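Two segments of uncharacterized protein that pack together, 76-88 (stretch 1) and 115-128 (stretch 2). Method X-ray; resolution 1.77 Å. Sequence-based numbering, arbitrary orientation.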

# COMPACT_ATOMS: atom_id res chain seq x y z
N THR A 76 -5.42 -5.55 13.40
CA THR A 76 -4.10 -5.23 12.86
C THR A 76 -3.35 -4.20 13.70
O THR A 76 -3.88 -3.13 14.00
CB THR A 76 -4.23 -4.70 11.43
OG1 THR A 76 -5.08 -5.57 10.67
CG2 THR A 76 -2.86 -4.61 10.78
N THR A 77 -2.12 -4.53 14.08
CA THR A 77 -1.26 -3.61 14.83
C THR A 77 -0.59 -2.58 13.93
O THR A 77 -0.67 -2.67 12.70
CB THR A 77 -0.14 -4.35 15.56
OG1 THR A 77 0.72 -4.94 14.58
CG2 THR A 77 -0.70 -5.43 16.46
N LEU A 78 0.07 -1.60 14.55
CA LEU A 78 0.77 -0.57 13.81
C LEU A 78 1.88 -1.15 12.95
O LEU A 78 2.32 -0.52 11.99
CB LEU A 78 1.36 0.47 14.78
CG LEU A 78 0.30 1.26 15.55
CD1 LEU A 78 0.98 2.32 16.37
CD2 LEU A 78 -0.70 1.88 14.59
N PHE A 79 2.34 -2.35 13.29
CA PHE A 79 3.45 -2.93 12.54
C PHE A 79 3.13 -3.13 11.05
O PHE A 79 4.03 -3.10 10.21
CB PHE A 79 3.92 -4.24 13.17
CG PHE A 79 4.64 -4.06 14.47
CD1 PHE A 79 5.90 -3.48 14.50
CD2 PHE A 79 4.06 -4.47 15.66
CE1 PHE A 79 6.58 -3.32 15.70
CE2 PHE A 79 4.72 -4.32 16.86
CZ PHE A 79 5.99 -3.74 16.89
N PHE A 80 1.86 -3.36 10.72
CA PHE A 80 1.52 -3.69 9.34
C PHE A 80 1.76 -2.52 8.39
O PHE A 80 2.51 -2.67 7.42
CB PHE A 80 0.09 -4.22 9.21
CG PHE A 80 -0.21 -4.81 7.84
CD1 PHE A 80 0.36 -6.02 7.45
CD2 PHE A 80 -1.07 -4.15 6.96
CE1 PHE A 80 0.08 -6.56 6.20
CE2 PHE A 80 -1.35 -4.69 5.71
CZ PHE A 80 -0.78 -5.89 5.33
N PRO A 81 1.14 -1.36 8.65
CA PRO A 81 1.42 -0.25 7.74
C PRO A 81 2.88 0.18 7.81
O PRO A 81 3.41 0.65 6.80
CB PRO A 81 0.48 0.87 8.23
CG PRO A 81 0.08 0.47 9.61
CD PRO A 81 0.07 -1.03 9.61
N LEU A 82 3.51 0.02 8.97
CA LEU A 82 4.94 0.31 9.11
C LEU A 82 5.75 -0.48 8.09
O LEU A 82 6.54 0.08 7.33
CB LEU A 82 5.43 -0.05 10.51
CG LEU A 82 6.95 0.05 10.71
CD1 LEU A 82 7.41 1.49 10.57
CD2 LEU A 82 7.32 -0.48 12.07
N PHE A 83 5.53 -1.79 8.07
CA PHE A 83 6.30 -2.66 7.18
C PHE A 83 5.85 -2.62 5.72
O PHE A 83 6.68 -2.74 4.81
CB PHE A 83 6.33 -4.09 7.74
CG PHE A 83 7.08 -4.21 9.03
CD1 PHE A 83 8.34 -3.63 9.16
CD2 PHE A 83 6.52 -4.87 10.12
CE1 PHE A 83 9.05 -3.72 10.36
CE2 PHE A 83 7.21 -4.96 11.32
CZ PHE A 83 8.48 -4.39 11.45
N GLN A 84 4.55 -2.44 5.49
CA GLN A 84 4.05 -2.27 4.12
C GLN A 84 4.66 -1.05 3.43
O GLN A 84 5.01 -1.11 2.26
CB GLN A 84 2.53 -2.16 4.11
CG GLN A 84 1.84 -3.46 4.42
CD GLN A 84 2.26 -4.58 3.49
OE1 GLN A 84 2.90 -5.54 3.92
NE2 GLN A 84 1.92 -4.46 2.20
N GLY A 85 4.79 0.05 4.16
CA GLY A 85 5.26 1.29 3.57
C GLY A 85 6.69 1.71 3.88
O GLY A 85 7.14 2.74 3.39
N GLY A 86 7.42 0.91 4.65
CA GLY A 86 8.70 1.35 5.20
C GLY A 86 9.96 0.99 4.42
O GLY A 86 11.08 1.20 4.92
N GLY A 87 9.80 0.49 3.20
CA GLY A 87 10.91 -0.02 2.42
C GLY A 87 11.95 0.98 1.93
O GLY A 87 13.10 0.61 1.70
N ASN A 88 11.55 2.24 1.77
CA ASN A 88 12.46 3.26 1.24
C ASN A 88 13.27 3.99 2.31
O ASN A 88 14.17 4.78 1.99
CB ASN A 88 11.70 4.26 0.38
CG ASN A 88 10.93 3.59 -0.75
OD1 ASN A 88 9.71 3.68 -0.81
ND2 ASN A 88 11.65 2.92 -1.63
N LYS A 115 -3.81 -13.98 7.04
CA LYS A 115 -3.12 -14.86 7.98
C LYS A 115 -1.61 -14.92 7.76
O LYS A 115 -1.02 -16.01 7.69
CB LYS A 115 -3.72 -16.27 7.98
CG LYS A 115 -4.17 -16.73 9.36
CD LYS A 115 -4.09 -18.24 9.52
CE LYS A 115 -5.10 -18.96 8.65
NZ LYS A 115 -5.04 -20.44 8.87
N ILE A 116 -0.98 -13.75 7.68
CA ILE A 116 0.46 -13.64 7.42
C ILE A 116 1.19 -12.96 8.56
O ILE A 116 0.61 -12.14 9.28
CB ILE A 116 0.74 -12.83 6.12
CG1 ILE A 116 0.16 -11.42 6.22
CG2 ILE A 116 0.20 -13.57 4.89
CD1 ILE A 116 0.50 -10.57 5.01
N VAL A 117 2.47 -13.27 8.74
CA VAL A 117 3.26 -12.51 9.71
C VAL A 117 3.22 -11.03 9.33
O VAL A 117 3.14 -10.68 8.15
CB VAL A 117 4.70 -13.00 9.84
CG1 VAL A 117 4.73 -14.40 10.46
CG2 VAL A 117 5.41 -12.98 8.48
N VAL A 118 3.24 -10.16 10.33
CA VAL A 118 2.95 -8.75 10.08
C VAL A 118 4.10 -8.07 9.36
O VAL A 118 3.91 -7.03 8.71
CB VAL A 118 2.59 -8.01 11.39
CG1 VAL A 118 3.84 -7.79 12.23
CG2 VAL A 118 1.88 -6.70 11.09
N PHE A 119 5.28 -8.67 9.44
CA PHE A 119 6.50 -8.16 8.80
C PHE A 119 6.79 -8.81 7.46
O PHE A 119 7.89 -8.66 6.92
CB PHE A 119 7.72 -8.33 9.72
CG PHE A 119 7.78 -9.66 10.40
CD1 PHE A 119 8.43 -10.73 9.80
CD2 PHE A 119 7.17 -9.85 11.63
CE1 PHE A 119 8.47 -11.96 10.42
CE2 PHE A 119 7.21 -11.08 12.25
CZ PHE A 119 7.86 -12.14 11.65
N LYS A 120 5.82 -9.51 6.89
CA LYS A 120 6.11 -10.27 5.67
C LYS A 120 6.71 -9.41 4.56
O LYS A 120 7.58 -9.87 3.80
CB LYS A 120 4.87 -10.99 5.16
CG LYS A 120 5.08 -11.65 3.81
CD LYS A 120 3.99 -12.68 3.52
CE LYS A 120 4.19 -13.33 2.17
NZ LYS A 120 3.33 -14.53 2.01
N ASN A 121 6.26 -8.16 4.45
CA ASN A 121 6.73 -7.31 3.35
C ASN A 121 8.23 -6.98 3.43
O ASN A 121 8.84 -6.64 2.41
CB ASN A 121 5.93 -6.01 3.29
CG ASN A 121 6.10 -5.27 1.96
OD1 ASN A 121 6.04 -5.87 0.89
ND2 ASN A 121 6.31 -3.96 2.03
N ILE A 122 8.84 -7.08 4.60
CA ILE A 122 10.24 -6.68 4.69
C ILE A 122 11.11 -7.57 3.82
O ILE A 122 12.20 -7.19 3.40
CB ILE A 122 10.77 -6.62 6.14
CG1 ILE A 122 11.01 -8.02 6.70
CG2 ILE A 122 9.83 -5.79 7.01
CD1 ILE A 122 11.65 -8.02 8.07
N PHE A 123 10.60 -8.76 3.53
CA PHE A 123 11.35 -9.71 2.71
C PHE A 123 11.24 -9.35 1.24
O PHE A 123 11.88 -9.97 0.39
CB PHE A 123 10.91 -11.13 3.01
CG PHE A 123 10.96 -11.47 4.47
CD1 PHE A 123 12.18 -11.46 5.15
CD2 PHE A 123 9.81 -11.78 5.18
CE1 PHE A 123 12.23 -11.74 6.50
CE2 PHE A 123 9.86 -12.06 6.53
CZ PHE A 123 11.07 -12.06 7.19
N ASN A 124 10.44 -8.33 0.95
CA ASN A 124 10.31 -7.80 -0.41
C ASN A 124 11.19 -6.58 -0.63
O ASN A 124 11.30 -6.08 -1.75
CB ASN A 124 8.87 -7.41 -0.69
CG ASN A 124 7.99 -8.60 -0.95
OD1 ASN A 124 8.40 -9.56 -1.60
ND2 ASN A 124 6.77 -8.56 -0.44
N TYR A 125 11.79 -6.09 0.44
CA TYR A 125 12.55 -4.85 0.37
C TYR A 125 13.72 -4.97 -0.60
O TYR A 125 14.45 -5.96 -0.59
CB TYR A 125 13.07 -4.44 1.74
CG TYR A 125 12.02 -3.89 2.69
CD1 TYR A 125 10.69 -3.72 2.31
CD2 TYR A 125 12.38 -3.52 3.98
CE1 TYR A 125 9.74 -3.20 3.20
CE2 TYR A 125 11.45 -3.02 4.87
CZ TYR A 125 10.13 -2.86 4.48
OH TYR A 125 9.23 -2.35 5.38
N PHE A 126 13.87 -3.95 -1.44
CA PHE A 126 15.03 -3.86 -2.30
C PHE A 126 16.13 -3.10 -1.58
O PHE A 126 16.46 -1.97 -1.94
CB PHE A 126 14.69 -3.16 -3.62
CG PHE A 126 15.81 -3.19 -4.62
CD1 PHE A 126 16.06 -4.33 -5.37
CD2 PHE A 126 16.62 -2.08 -4.81
CE1 PHE A 126 17.09 -4.37 -6.28
CE2 PHE A 126 17.66 -2.11 -5.73
CZ PHE A 126 17.89 -3.26 -6.47
N VAL A 127 16.67 -3.70 -0.53
CA VAL A 127 17.85 -3.16 0.14
C VAL A 127 18.75 -4.31 0.55
O VAL A 127 18.28 -5.40 0.86
CB VAL A 127 17.49 -2.33 1.38
CG1 VAL A 127 16.49 -1.24 1.02
CG2 VAL A 127 16.93 -3.22 2.45
N ASP A 128 20.06 -4.06 0.54
CA ASP A 128 21.02 -5.08 0.92
C ASP A 128 20.73 -5.57 2.34
O ASP A 128 20.49 -4.78 3.25
CB ASP A 128 22.45 -4.55 0.82
CG ASP A 128 23.47 -5.66 0.82
OD1 ASP A 128 23.79 -6.17 -0.28
OD2 ASP A 128 23.94 -6.04 1.92
O HOH W 1 4.37 -6.57 5.99
O HOH W 2 12.14 -1.46 -0.94

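Stretch 1 enters as a short extended segment and winds into a short helix that includes Phe80 to Gln84; three consecutive glycines, Gly85 to Gly87, follow Gln84. Thr77 prepares the turn: its OG1 accepts a weak hydrogen bond from Phe79 N at 3.3 Å, satisfying an amide that has no helical carbonyl before it. Within the helix, bonds such as Phe83 N to Phe79 O (2.9 Å) and Gln84 N to Phe80 O (2.8 Å) set the regular spacing. In stretch 2, a type I turn from Val117 to Lys120, closed by Lys120 N to Val117 O at 3.2 Å, leads into a 3-10 segment that reaches Asn124. The two backbones come close at several points, with CA atoms 5.3 Å apart at Phe80 and Val118 and 5.5 Å apart at Gly87 and Tyr125. Together they bury 589 Å².

Val118 lies at the first of these approaches. Its CG2 is 3.6 Å from Phe80 CB, while its CG1 is 3.7 Å from Phe79 CB, so a compact, beta-branched side chain fills the space beside both phenylalanines; CG2 lies near both, 3.8 Å from Phe79 CB as well. Nearby, Ile116 CD1 meets the edge of the Phe80 ring, 4.2 Å from CE1, extending the apolar contact.

Phe83 has the largest contact area of stretch 1. Its ring lies against stretch 2, with Phe119 CB over one face, 4.1 Å from the ring centroid in a CH-pi contact, and with Ile122 CG2 only 3.4 Å from Phe83 CD1. A broad, flat aromatic suits this place because it offers a face to Phe119 CB, while Val118 O and Tyr125 OH lie at its edge. The backbone of the same residue supplies the polar link. Phe83 O accepts two hydrogen bonds from stretch 2, one from Tyr125 OH at 2.6 Å and one from Asn121 ND2 at 3.1 Å, the latter nearly straight at 172°. Asn121 is well matched to this task, since its short amide donates across the interface through ND2 while OD1 accepts from Asn124 ND2 at 3.1 Å within its own stretch.

Tyr125 combines two roles. Its hydroxyl reaches the helix carbonyl, and its ring receives Gly87, whose CA stands 3.5 Å from the ring centroid, only 14° off the normal. Glycine allows this close approach: a CB on Gly87 would be a tight 3.2 Å from Tyr125 CD1. At Gly86 the restriction comes from its own stretch, where a CB would clash with Leu82 O at 2.5 Å. Beyond the ring, Val127 CG1 adds a lighter contact, 3.9 Å from Gly87 O.

Water completes the polar edge. Water 1 donates to Gln84 OE1 at 2.7 Å and to Val118 O at 2.8 Å, and accepts from Asn121 N at 2.9 Å. The long Gln84 side chain suits this partly exposed position: its CA-to-CB bond points away from stretch 2, yet its end comes nearer and reaches the water.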